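Local coordinates for NOL1/NOP2/sun family protein (Enterococcus faecium, PDB 3M4X) that probably methylates cytosine in ribosomal RNA, as an RsmF-like member of the NOL1/NOP2/sun methyltransferase family, at residues Lys38-Leu50 / Leu61-Val75. Sequence-based numbering, arbitrary orientation.
Sequences KGFRWNPLKPAGL and LQPAPYSNEGFLGTV
With CG set between the backbone N and the carbonyl carbon (chi1 65° in Phe40, 61° in Trp42), the rings of Phe40 and Trp42 are brought round to meet Phe71 and Glu69 of segment 61-75. Phe71 CB lies over one face of the Phe40 ring, 4.0 Å from its centroid, a CH-pi contact, while Leu61 CD2 reaches the edge at Phe40 CZ. Val75 CG2 packs on Phe40 CB. The Phe71 ring touches both other aromatics obliquely, its plane tilted by about 40° against each; Phe71 CE1 comes to 3.4 Å from Trp42 CD1, and Leu50 CD1 meets the Phe71 edge. Trp42 is held on both faces, by Leu50 CB on one and Glu69 CB on the other. Its NE1 donates to a water that in turn donates to Asn68 O.

Strands 39-41 and 70-72 run antiparallel beneath this cluster. Phe40 and Phe71 form the hydrogen-bonded pair, with Phe71 N 2.9 Å from Phe40 O and Phe40 N 3.1 Å from Phe71 O; Trp42 N to Glu69 O (3.0 Å) and Gly73 N to Lys38 O extend the pairing at either end. On the face carrying Arg41, a second water accepts from Arg41 NH1 and donates to Trp42 O and Glu69 OE1. It bridges Arg41 NH1 and Glu69 OE1, which stay 4.8 Å apart, in place of a direct salt bridge; their opposite charges probably still attract. An ST turn, Glu69 N to Ser67 OG, shapes the bend leading into strand 70-72.

Strand 39-41 is central in the three-stranded antiparallel sheet of the RsmF-type N-terminal domain, between 70-72 and 88-89. Arg41 NE hydrogen-bonds Gln90 OE1, His57 stacks on Phe40, and helix 118-127 is touched by Arg41, Pro44 and Glu69.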
ATOM      1  N   LYS A  38       1.967  -1.698  17.865  1.00 55.31           N
ATOM      2  CA  LYS A  38       2.555  -2.335  16.696  1.00 49.94           C
ATOM      3  C   LYS A  38       1.589  -3.357  16.104  1.00 46.12           C
ATOM      4  O   LYS A  38       0.880  -4.057  16.839  1.00 41.28           O
ATOM      5  CB  LYS A  38       3.892  -2.971  17.071  1.00 52.68           C
ATOM      6  CG  LYS A  38       4.872  -1.971  17.684  1.00 62.11           C
ATOM      7  CD  LYS A  38       6.058  -2.642  18.397  1.00 70.23           C
ATOM      8  CE  LYS A  38       5.730  -3.006  19.847  1.00 77.59           C
ATOM      9  NZ  LYS A  38       6.839  -3.742  20.548  1.00 78.34           N
ATOM     10  N   GLY A  39       1.550  -3.430  14.774  1.00 40.11           N
ATOM     11  CA  GLY A  39       0.616  -4.311  14.092  1.00 32.98           C
ATOM     12  C   GLY A  39       1.079  -4.724  12.713  1.00 35.45           C
ATOM     13  O   GLY A  39       2.066  -4.214  12.191  1.00 38.91           O
ATOM     14  N   PHE A  40       0.350  -5.655  12.118  1.00 34.73           N
ATOM     15  CA  PHE A  40       0.612  -6.082  10.756  1.00 33.87           C
ATOM     16  C   PHE A  40      -0.656  -6.692  10.217  1.00 32.30           C
ATOM     17  O   PHE A  40      -1.591  -6.924  10.967  1.00 34.35           O
ATOM     18  CB  PHE A  40       1.762  -7.101  10.698  1.00 36.87           C
ATOM     19  CG  PHE A  40       1.468  -8.404  11.394  1.00 31.39           C
ATOM     20  CD1 PHE A  40       1.041  -9.506  10.676  1.00 32.25           C
ATOM     21  CD2 PHE A  40       1.644  -8.532  12.770  1.00 37.05           C
ATOM     22  CE1 PHE A  40       0.788 -10.719  11.314  1.00 33.61           C
ATOM     23  CE2 PHE A  40       1.387  -9.739  13.421  1.00 36.18           C
ATOM     24  CZ  PHE A  40       0.959 -10.829  12.692  1.00 37.53           C
ATOM     25  N   ARG A  41      -0.684  -6.933   8.912  1.00 31.99           N
ATOM     26  CA  ARG A  41      -1.828  -7.551   8.249  1.00 34.81           C
ATOM     27  C   ARG A  41      -1.431  -8.795   7.463  1.00 32.45           C
ATOM     28  O   ARG A  41      -0.327  -8.885   6.922  1.00 26.96           O
ATOM     29  CB  ARG A  41      -2.493  -6.565   7.280  1.00 39.00           C
ATOM     30  CG  ARG A  41      -3.363  -5.505   7.928  1.00 38.86           C
ATOM     31  CD  ARG A  41      -3.948  -4.578   6.864  1.00 39.21           C
ATOM     32  NE  ARG A  41      -2.921  -3.674   6.385  1.00 40.53           N
ATOM     33  CZ  ARG A  41      -2.335  -3.740   5.195  1.00 32.94           C
ATOM     34  NH1 ARG A  41      -2.687  -4.648   4.305  1.00 27.94           N
ATOM     35  NH2 ARG A  41      -1.396  -2.865   4.894  1.00 28.07           N
ATOM     36  N   TRP A  42      -2.348  -9.753   7.413  1.00 31.22           N
ATOM     37  CA  TRP A  42      -2.223 -10.865   6.501  1.00 32.38           C
ATOM     38  C   TRP A  42      -2.790 -10.470   5.134  1.00 33.78           C
ATOM     39  O   TRP A  42      -3.405  -9.404   4.975  1.00 33.20           O
ATOM     40  CB  TRP A  42      -2.880 -12.144   7.067  1.00 25.45           C
ATOM     41  CG  TRP A  42      -4.353 -12.047   7.335  1.00 27.70           C
ATOM     42  CD1 TRP A  42      -4.954 -11.584   8.478  1.00 31.95           C
ATOM     43  CD2 TRP A  42      -5.411 -12.437   6.456  1.00 31.23           C
ATOM     44  NE1 TRP A  42      -6.321 -11.669   8.358  1.00 32.60           N
ATOM     45  CE2 TRP A  42      -6.627 -12.179   7.124  1.00 32.50           C
ATOM     46  CE3 TRP A  42      -5.449 -12.992   5.168  1.00 26.21           C
ATOM     47  CZ2 TRP A  42      -7.866 -12.451   6.552  1.00 35.59           C
ATOM     48  CZ3 TRP A  42      -6.678 -13.260   4.601  1.00 29.81           C
ATOM     49  CH2 TRP A  42      -7.872 -12.992   5.291  1.00 33.69           C
ATOM     50  N   ASN A  43      -2.571 -11.338   4.151  1.00 28.31           N
ATOM     51  CA  ASN A  43      -2.765 -10.995   2.756  1.00 25.02           C
ATOM     52  C   ASN A  43      -3.744 -11.943   2.055  1.00 28.86           C
ATOM     53  O   ASN A  43      -3.397 -13.085   1.751  1.00 32.34           O
ATOM     54  CB  ASN A  43      -1.404 -10.990   2.047  1.00 27.11           C
ATOM     55  CG  ASN A  43      -1.484 -10.421   0.650  1.00 23.90           C
ATOM     56  OD1 ASN A  43      -2.569 -10.179   0.149  1.00 26.41           O
ATOM     57  ND2 ASN A  43      -0.339 -10.215   0.016  1.00 22.54           N
ATOM     58  N   PRO A  44      -4.975 -11.467   1.814  1.00 28.54           N
ATOM     59  CA  PRO A  44      -6.039 -12.233   1.149  1.00 30.07           C
ATOM     60  C   PRO A  44      -5.722 -12.477  -0.323  1.00 34.07           C
ATOM     61  O   PRO A  44      -6.377 -13.299  -0.959  1.00 32.97           O
ATOM     62  CB  PRO A  44      -7.271 -11.326   1.251  1.00 34.29           C
ATOM     63  CG  PRO A  44      -6.873 -10.168   2.131  1.00 31.54           C
ATOM     64  CD  PRO A  44      -5.394 -10.095   2.170  1.00 27.34           C
ATOM     65  N   LEU A  45      -4.738 -11.766  -0.863  1.00 35.25           N
ATOM     66  CA  LEU A  45      -4.290 -12.033  -2.229  1.00 33.40           C
ATOM     67  C   LEU A  45      -3.503 -13.342  -2.348  1.00 36.77           C
ATOM     68  O   LEU A  45      -3.389 -13.905  -3.441  1.00 36.53           O
ATOM     69  CB  LEU A  45      -3.453 -10.871  -2.759  1.00 29.14           C
ATOM     70  CG  LEU A  45      -4.168  -9.511  -2.767  1.00 31.54           C
ATOM     71  CD1 LEU A  45      -3.216  -8.411  -3.191  1.00 17.19           C
ATOM     72  CD2 LEU A  45      -5.412  -9.539  -3.671  1.00 22.16           C
ATOM     73  N   LYS A  46      -2.970 -13.828  -1.225  1.00 32.97           N
ATOM     74  CA  LYS A  46      -2.097 -15.001  -1.234  1.00 31.23           C
ATOM     75  C   LYS A  46      -2.843 -16.325  -1.046  1.00 29.99           C
ATOM     76  O   LYS A  46      -3.865 -16.375  -0.379  1.00 31.38           O
ATOM     77  CB  LYS A  46      -1.019 -14.863  -0.150  1.00 33.51           C
ATOM     78  CG  LYS A  46      -0.116 -13.644  -0.305  1.00 27.71           C
ATOM     79  CD  LYS A  46       0.888 -13.857  -1.435  1.00 26.13           C
ATOM     80  CE  LYS A  46       1.672 -12.586  -1.677  1.00 24.75           C
ATOM     81  NZ  LYS A  46       2.961 -12.826  -2.359  1.00 26.19           N
ATOM     82  N   PRO A  47      -2.324 -17.407  -1.644  1.00 29.69           N
ATOM     83  CA  PRO A  47      -2.833 -18.758  -1.358  1.00 35.00           C
ATOM     84  C   PRO A  47      -2.794 -19.050   0.141  1.00 31.00           C
ATOM     85  O   PRO A  47      -1.710 -19.002   0.715  1.00 35.72           O
ATOM     86  CB  PRO A  47      -1.821 -19.682  -2.063  1.00 27.18           C
ATOM     87  CG  PRO A  47      -1.138 -18.838  -3.082  1.00 30.65           C
ATOM     88  CD  PRO A  47      -1.189 -17.409  -2.589  1.00 28.88           C
ATOM     89  N   ALA A  48      -3.932 -19.360   0.753  1.00 29.54           N
ATOM     90  CA  ALA A  48      -3.973 -19.655   2.194  1.00 31.42           C
ATOM     91  C   ALA A  48      -3.306 -18.579   3.042  1.00 32.54           C
ATOM     92  O   ALA A  48      -2.570 -18.882   3.976  1.00 30.23           O
ATOM     93  CB  ALA A  48      -3.320 -21.016   2.482  1.00 26.77           C
ATOM     94  N   GLY A  49      -3.545 -17.318   2.715  1.00 35.87           N
ATOM     95  CA  GLY A  49      -2.877 -16.240   3.413  1.00 31.95           C
ATOM     96  C   GLY A  49      -3.030 -16.314   4.920  1.00 35.71           C
ATOM     97  O   GLY A  49      -2.048 -16.295   5.658  1.00 40.77           O
ATOM     98  N   LEU A  50      -4.267 -16.405   5.386  1.00 36.20           N
ATOM     99  CA  LEU A  50      -4.517 -16.406   6.820  1.00 32.65           C
ATOM    100  C   LEU A  50      -4.042 -17.702   7.464  1.00 32.99           C
ATOM    101  O   LEU A  50      -3.410 -17.679   8.520  1.00 35.24           O
ATOM    102  CB  LEU A  50      -6.003 -16.173   7.111  1.00 30.31           C
ATOM    103  CG  LEU A  50      -6.484 -16.356   8.553  1.00 39.62           C
ATOM    104  CD1 LEU A  50      -5.891 -15.313   9.556  1.00 28.98           C
ATOM    105  CD2 LEU A  50      -8.009 -16.303   8.560  1.00 42.21           C
ATOM    106  N   LEU A  61      -2.395 -14.796  18.326  1.00 76.16           N
ATOM    107  CA  LEU A  61      -2.246 -13.344  18.201  1.00 68.58           C
ATOM    108  C   LEU A  61      -3.592 -12.622  18.201  1.00 63.16           C
ATOM    109  O   LEU A  61      -4.591 -13.151  17.707  1.00 62.56           O
ATOM    110  CB  LEU A  61      -1.408 -12.966  16.974  1.00 67.07           C
ATOM    111  CG  LEU A  61      -1.413 -13.892  15.755  1.00 67.04           C
ATOM    112  CD1 LEU A  61      -2.833 -14.248  15.343  1.00 71.44           C
ATOM    113  CD2 LEU A  61      -0.649 -13.267  14.593  1.00 59.48           C
ATOM    114  N   GLN A  62      -3.614 -11.423  18.780  1.00 55.05           N
ATOM    115  CA  GLN A  62      -4.851 -10.669  18.935  1.00 50.28           C
ATOM    116  C   GLN A  62      -5.164  -9.805  17.712  1.00 47.77           C
ATOM    117  O   GLN A  62      -4.279  -9.175  17.129  1.00 38.34           O
ATOM    118  CB  GLN A  62      -4.793  -9.792  20.191  1.00 63.85           C
ATOM    119  CG  GLN A  62      -4.502 -10.556  21.482  1.00 76.03           C
ATOM    120  CD  GLN A  62      -4.526  -9.661  22.719  1.00 88.57           C
ATOM    121  OE1 GLN A  62      -4.704  -8.441  22.623  1.00 87.76           O
ATOM    122  NE2 GLN A  62      -4.350 -10.270  23.893  1.00 94.49           N
ATOM    123  N   PRO A  63      -6.444  -9.748  17.343  1.00 46.15           N
ATOM    124  CA  PRO A  63      -6.876  -8.985  16.169  1.00 43.43           C
ATOM    125  C   PRO A  63      -6.621  -7.496  16.379  1.00 47.55           C
ATOM    126  O   PRO A  63      -6.696  -7.028  17.515  1.00 45.81           O
ATOM    127  CB  PRO A  63      -8.380  -9.253  16.117  1.00 41.16           C
ATOM    128  CG  PRO A  63      -8.748  -9.505  17.579  1.00 51.38           C
ATOM    129  CD  PRO A  63      -7.576 -10.276  18.129  1.00 48.33           C
ATOM    130  N   ALA A  64      -6.306  -6.771  15.309  1.00 38.39           N
ATOM    131  CA  ALA A  64      -6.209  -5.313  15.383  1.00 41.22           C
ATOM    132  C   ALA A  64      -7.597  -4.671  15.299  1.00 40.11           C
ATOM    133  O   ALA A  64      -8.494  -5.206  14.651  1.00 40.29           O
ATOM    134  CB  ALA A  64      -5.314  -4.787  14.279  1.00 41.30           C
ATOM    135  N   PRO A  65      -7.769  -3.504  15.933  1.00 43.78           N
ATOM    136  CA  PRO A  65      -9.083  -2.856  16.036  1.00 42.06           C
ATOM    137  C   PRO A  65      -9.618  -2.308  14.716  1.00 43.83           C
ATOM    138  O   PRO A  65     -10.833  -2.245  14.538  1.00 50.09           O
ATOM    139  CB  PRO A  65      -8.831  -1.670  16.989  1.00 42.74           C
ATOM    140  CG  PRO A  65      -7.446  -1.825  17.495  1.00 48.84           C
ATOM    141  CD  PRO A  65      -6.702  -2.685  16.527  1.00 45.56           C
ATOM    142  N   TYR A  66      -8.735  -1.903  13.811  1.00 35.29           N
ATOM    143  CA  TYR A  66      -9.170  -1.106  12.669  1.00 32.90           C
ATOM    144  C   TYR A  66      -8.972  -1.750  11.293  1.00 35.98           C
ATOM    145  O   TYR A  66      -9.007  -1.051  10.290  1.00 38.31           O
ATOM    146  CB  TYR A  66      -8.496   0.272  12.678  1.00 31.75           C
ATOM    147  CG  TYR A  66      -8.597   1.009  13.997  1.00 37.00           C
ATOM    148  CD1 TYR A  66      -7.454   1.386  14.682  1.00 43.17           C
ATOM    149  CD2 TYR A  66      -9.827   1.311  14.563  1.00 37.70           C
ATOM    150  CE1 TYR A  66      -7.528   2.047  15.892  1.00 42.36           C
ATOM    151  CE2 TYR A  66      -9.909   1.974  15.783  1.00 36.18           C
ATOM    152  CZ  TYR A  66      -8.754   2.335  16.438  1.00 35.75           C
ATOM    153  OH  TYR A  66      -8.804   3.001  17.636  1.00 41.45           O
ATOM    154  N   SER A  67      -8.756  -3.060  11.239  1.00 34.23           N
ATOM    155  CA  SER A  67      -8.819  -3.770   9.960  1.00 37.07           C
ATOM    156  C   SER A  67      -9.179  -5.239  10.112  1.00 40.67           C
ATOM    157  O   SER A  67      -8.660  -5.922  10.978  1.00 38.23           O
ATOM    158  CB  SER A  67      -7.504  -3.650   9.175  1.00 32.48           C
ATOM    159  OG  SER A  67      -7.395  -4.706   8.226  1.00 27.67           O
ATOM    160  N   ASN A  68     -10.057  -5.698   9.228  1.00 48.74           N
ATOM    161  CA  ASN A  68     -10.460  -7.095   9.070  1.00 45.18           C
ATOM    162  C   ASN A  68      -9.319  -8.101   8.967  1.00 36.88           C
ATOM    163  O   ASN A  68      -9.522  -9.294   9.181  1.00 33.64           O
ATOM    164  CB  ASN A  68     -11.260  -7.213   7.769  1.00 49.30           C
ATOM    165  CG  ASN A  68     -12.693  -7.591   8.003  1.00 61.23           C
ATOM    166  OD1 ASN A  68     -13.599  -6.984   7.440  1.00 65.05           O
ATOM    167  ND2 ASN A  68     -12.914  -8.600   8.839  1.00 67.96           N
ATOM    168  N   GLU A  69      -8.136  -7.623   8.598  1.00 31.88           N
ATOM    169  CA  GLU A  69      -7.006  -8.506   8.299  1.00 33.96           C
ATOM    170  C   GLU A  69      -5.796  -8.172   9.165  1.00 32.82           C
ATOM    171  O   GLU A  69      -4.676  -8.597   8.886  1.00 34.07           O
ATOM    172  CB  GLU A  69      -6.664  -8.390   6.811  1.00 33.76           C
ATOM    173  CG  GLU A  69      -7.899  -8.580   5.913  1.00 38.62           C
ATOM    174  CD  GLU A  69      -7.865  -7.749   4.635  1.00 47.72           C
ATOM    175  OE1 GLU A  69      -6.980  -6.873   4.491  1.00 46.42           O
ATOM    176  OE2 GLU A  69      -8.737  -7.973   3.770  1.00 52.99           O
ATOM    177  N   GLY A  70      -6.040  -7.393  10.212  1.00 31.90           N
ATOM    178  CA  GLY A  70      -4.983  -6.915  11.080  1.00 32.29           C
ATOM    179  C   GLY A  70      -4.837  -7.714  12.370  1.00 34.88           C
ATOM    180  O   GLY A  70      -5.800  -8.258  12.913  1.00 33.09           O
ATOM    181  N   PHE A  71      -3.601  -7.759  12.848  1.00 37.37           N
ATOM    182  CA  PHE A  71      -3.225  -8.415  14.086  1.00 36.65           C
ATOM    183  C   PHE A  71      -2.339  -7.455  14.864  1.00 32.39           C
ATOM    184  O   PHE A  71      -1.589  -6.675  14.275  1.00 29.07           O
ATOM    185  CB  PHE A  71      -2.401  -9.675  13.793  1.00 35.98           C
ATOM    186  CG  PHE A  71      -3.199 -10.818  13.244  1.00 38.45           C
ATOM    187  CD1 PHE A  71      -2.903 -11.345  11.998  1.00 33.77           C
ATOM    188  CD2 PHE A  71      -4.235 -11.373  13.976  1.00 40.29           C
ATOM    189  CE1 PHE A  71      -3.629 -12.407  11.490  1.00 37.68           C
ATOM    190  CE2 PHE A  71      -4.967 -12.436  13.476  1.00 41.76           C
ATOM    191  CZ  PHE A  71      -4.664 -12.957  12.228  1.00 38.90           C
ATOM    192  N   LEU A  72      -2.392  -7.531  16.186  1.00 38.56           N
ATOM    193  CA  LEU A  72      -1.445  -6.787  17.002  1.00 41.73           C
ATOM    194  C   LEU A  72      -0.150  -7.578  17.096  1.00 47.56           C
ATOM    195  O   LEU A  72      -0.154  -8.773  17.412  1.00 43.40           O
ATOM    196  CB  LEU A  72      -2.005  -6.539  18.400  1.00 38.92           C
ATOM    197  CG  LEU A  72      -3.233  -5.630  18.426  1.00 47.16           C
ATOM    198  CD1 LEU A  72      -3.598  -5.294  19.875  1.00 48.07           C
ATOM    199  CD2 LEU A  72      -2.987  -4.362  17.619  1.00 38.73           C
ATOM    200  N   GLY A  73       0.962  -6.917  16.815  1.00 47.02           N
ATOM    201  CA  GLY A  73       2.246  -7.564  16.961  1.00 44.51           C
ATOM    202  C   GLY A  73       3.280  -7.073  15.974  1.00 43.96           C
ATOM    203  O   GLY A  73       3.070  -6.087  15.283  1.00 44.62           O
ATOM    204  N   THR A  74       4.400  -7.778  15.921  1.00 46.41           N
ATOM    205  CA  THR A  74       5.531  -7.392  15.102  1.00 50.87           C
ATOM    206  C   THR A  74       5.842  -8.489  14.085  1.00 54.52           C
ATOM    207  O   THR A  74       5.438  -9.641  14.258  1.00 55.17           O
ATOM    208  CB  THR A  74       6.775  -7.161  15.976  1.00 53.90           C
ATOM    209  OG1 THR A  74       7.116  -8.381  16.653  1.00 55.70           O
ATOM    210  CG2 THR A  74       6.497  -6.093  17.009  1.00 60.28           C
ATOM    211  N   VAL A  75       6.566  -8.122  13.033  1.00 52.93           N
ATOM    212  CA  VAL A  75       6.916  -9.047  11.963  1.00 50.50           C
ATOM    213  C   VAL A  75       8.402  -9.394  11.958  1.00 55.80           C
ATOM    214  O   VAL A  75       9.249  -8.510  12.076  1.00 55.81           O
ATOM    215  CB  VAL A  75       6.580  -8.446  10.591  1.00 47.23           C
ATOM    216  CG1 VAL A  75       7.267  -9.227   9.482  1.00 52.49           C
ATOM    217  CG2 VAL A  75       5.075  -8.398  10.382  1.00 42.08           C
TER
HETATM  218  O   HOH W   1      -4.323  -6.908   4.267  1.00 39.14           O
HETATM  219  O   HOH W   2      -8.612 -11.459  10.472  1.00 44.23           O